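Beta-glucoside kinase (PDB 4HTL) phosphorylates cellobiose with ATP to give cellobiose-6'-phosphate and may also regulate transcription of the cellobiose-PTS operon. Local coordinates at residues I81-F84 with D85-L89. Sequence-based numbering, arbitrary orientation.
Sequences IRRF and DNFNL
Two adjacent arginines reach different partners three and four residues on: Arg82 clamps Asp85 in a side-on salt bridge, while Arg83 makes a cation-pi contact with Phe87. The contact spans a short 3-10 turn, 82-84, that leads into a short, weakly bonded edge strand around Phe87, part of a small antiparallel sheet in this ROK-family kinase. Arg82 NE donates almost straight to Asp85 OD2 at 2.7 Å (176°). Arg82 NH2 meets the syn lone pair of Asp85 OD1 at 2.8 Å. Guanidinium and carboxylate lie nearly coplanar, 22° apart, and bends at chi2 and chi3 curl Arg82 back onto the acid. The same two residues close the turn through their backbones, from Asp85 N to Arg82 O (3.1 Å). Asp85 OD1 also accepts from Gly78 N, so the carboxylate ties the turn to Gly78, just past strand 74-77. A bend at chi2 brings the Arg83 guanidinium over one face of the Phe87 ring, with CZ 4.5 Å from the centroid. The group is steeply tilted to the ring, 61° between planes, and NH1 comes nearest. Asp41 holds Arg83 NE in a salt bridge. Phe84 is buried and packs on Ile11, Leu44 and Ile75. Its ring is near parallel to that of Phe87 but slid far aside, with Phe84 CD1 3.5 Å from Phe87 CD2. A water donates to both Arg83 O and Asp85 O, at 2.8 Å each.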
loop_
_atom_site.group_PDB
_atom_site.type_symbol
_atom_site.label_atom_id
_atom_site.label_comp_id
_atom_site.label_asym_id
_atom_site.label_seq_id
_atom_site.Cartn_x
_atom_site.Cartn_y
_atom_site.Cartn_z
ATOM N N ILE A 81 -7.508 -13.870 -19.422
ATOM C CA ILE A 81 -7.525 -15.222 -19.971
ATOM C C ILE A 81 -8.436 -16.102 -19.125
ATOM O O ILE A 81 -7.988 -16.735 -18.161
ATOM C CB ILE A 81 -6.085 -15.806 -20.015
ATOM C CG1 ILE A 81 -5.112 -14.794 -20.636
ATOM C CG2 ILE A 81 -6.022 -17.123 -20.788
ATOM C CD1 ILE A 81 -3.689 -15.202 -20.447
ATOM N N ARG A 82 -9.724 -16.135 -19.480
ATOM C CA ARG A 82 -10.711 -16.928 -18.718
ATOM C C ARG A 82 -10.311 -18.414 -18.651
ATOM O O ARG A 82 -10.590 -19.093 -17.661
ATOM C CB ARG A 82 -12.132 -16.809 -19.312
ATOM C CG ARG A 82 -12.789 -15.437 -19.232
ATOM C CD ARG A 82 -13.356 -15.133 -17.842
ATOM N NE ARG A 82 -12.287 -15.074 -16.854
ATOM C CZ ARG A 82 -11.430 -14.056 -16.713
ATOM N NH1 ARG A 82 -11.534 -12.963 -17.475
ATOM N NH2 ARG A 82 -10.453 -14.132 -15.801
ATOM N N ARG A 83 -9.654 -18.915 -19.697
ATOM C CA ARG A 83 -9.210 -20.312 -19.725
ATOM C C ARG A 83 -8.266 -20.677 -18.565
ATOM O O ARG A 83 -8.175 -21.848 -18.170
ATOM C CB ARG A 83 -8.564 -20.658 -21.096
ATOM C CG ARG A 83 -7.848 -22.015 -21.200
ATOM C CD ARG A 83 -8.777 -23.230 -21.171
ATOM N NE ARG A 83 -8.000 -24.474 -21.231
ATOM C CZ ARG A 83 -7.487 -25.128 -20.183
ATOM N NH1 ARG A 83 -7.651 -24.684 -18.939
ATOM N NH2 ARG A 83 -6.797 -26.248 -20.377
ATOM N N PHE A 84 -7.567 -19.683 -18.027
ATOM C CA PHE A 84 -6.613 -19.918 -16.969
ATOM C C PHE A 84 -7.216 -19.691 -15.562
ATOM O O PHE A 84 -6.512 -19.858 -14.571
ATOM C CB PHE A 84 -5.365 -19.033 -17.167
ATOM C CG PHE A 84 -4.499 -19.391 -18.358
ATOM C CD1 PHE A 84 -4.737 -20.515 -19.147
ATOM C CD2 PHE A 84 -3.422 -18.582 -18.697
ATOM C CE1 PHE A 84 -3.932 -20.821 -20.236
ATOM C CE2 PHE A 84 -2.603 -18.897 -19.773
ATOM C CZ PHE A 84 -2.862 -20.019 -20.547
ATOM N N ASP A 85 -8.493 -19.327 -15.452
ATOM C CA ASP A 85 -9.141 -19.269 -14.114
ATOM C C ASP A 85 -9.120 -20.646 -13.440
ATOM O O ASP A 85 -9.556 -21.648 -14.025
ATOM C CB ASP A 85 -10.608 -18.850 -14.211
ATOM C CG ASP A 85 -10.805 -17.422 -14.651
ATOM O OD1 ASP A 85 -9.898 -16.562 -14.488
ATOM O OD2 ASP A 85 -11.918 -17.149 -15.150
ATOM N N ASN A 86 -8.655 -20.689 -12.199
ATOM C CA ASN A 86 -8.561 -21.941 -11.454
ATOM C C ASN A 86 -7.834 -23.020 -12.269
ATOM O O ASN A 86 -8.289 -24.167 -12.325
ATOM C CB ASN A 86 -9.968 -22.432 -11.026
ATOM C CG ASN A 86 -9.896 -23.598 -10.081
ATOM O OD1 ASN A 86 -8.980 -23.683 -9.266
ATOM N ND2 ASN A 86 -10.831 -24.528 -10.209
ATOM N N PHE A 87 -6.703 -22.642 -12.881
ATOM C CA PHE A 87 -5.918 -23.543 -13.729
ATOM C C PHE A 87 -4.499 -23.634 -13.211
ATOM O O PHE A 87 -3.826 -22.607 -13.084
ATOM C CB PHE A 87 -5.888 -22.986 -15.155
ATOM C CG PHE A 87 -5.084 -23.794 -16.119
ATOM C CD1 PHE A 87 -5.259 -25.182 -16.224
ATOM C CD2 PHE A 87 -4.184 -23.170 -16.975
ATOM C CE1 PHE A 87 -4.518 -25.926 -17.137
ATOM C CE2 PHE A 87 -3.458 -23.915 -17.898
ATOM C CZ PHE A 87 -3.617 -25.288 -17.972
ATOM N N ASN A 88 -4.033 -24.843 -12.925
ATOM C CA ASN A 88 -2.656 -25.016 -12.524
ATOM C C ASN A 88 -1.765 -25.179 -13.753
ATOM O O ASN A 88 -1.501 -26.277 -14.224
ATOM C CB ASN A 88 -2.482 -26.141 -11.533
ATOM C CG ASN A 88 -1.172 -26.030 -10.795
ATOM O OD1 ASN A 88 -0.123 -25.822 -11.423
ATOM N ND2 ASN A 88 -1.227 -26.080 -9.464
ATOM N N LEU A 89 -1.272 -24.036 -14.225
ATOM C CA LEU A 89 -0.425 -23.976 -15.420
ATOM C C LEU A 89 0.952 -24.599 -15.140
ATOM O O LEU A 89 1.559 -25.205 -16.028
ATOM C CB LEU A 89 -0.294 -22.541 -15.901
ATOM C CG LEU A 89 0.633 -22.314 -17.103
ATOM C CD1 LEU A 89 0.242 -23.148 -18.321
ATOM C CD2 LEU A 89 0.642 -20.822 -17.442
HETATM O O HOH W 1 -10.324 -22.648 -16.562
#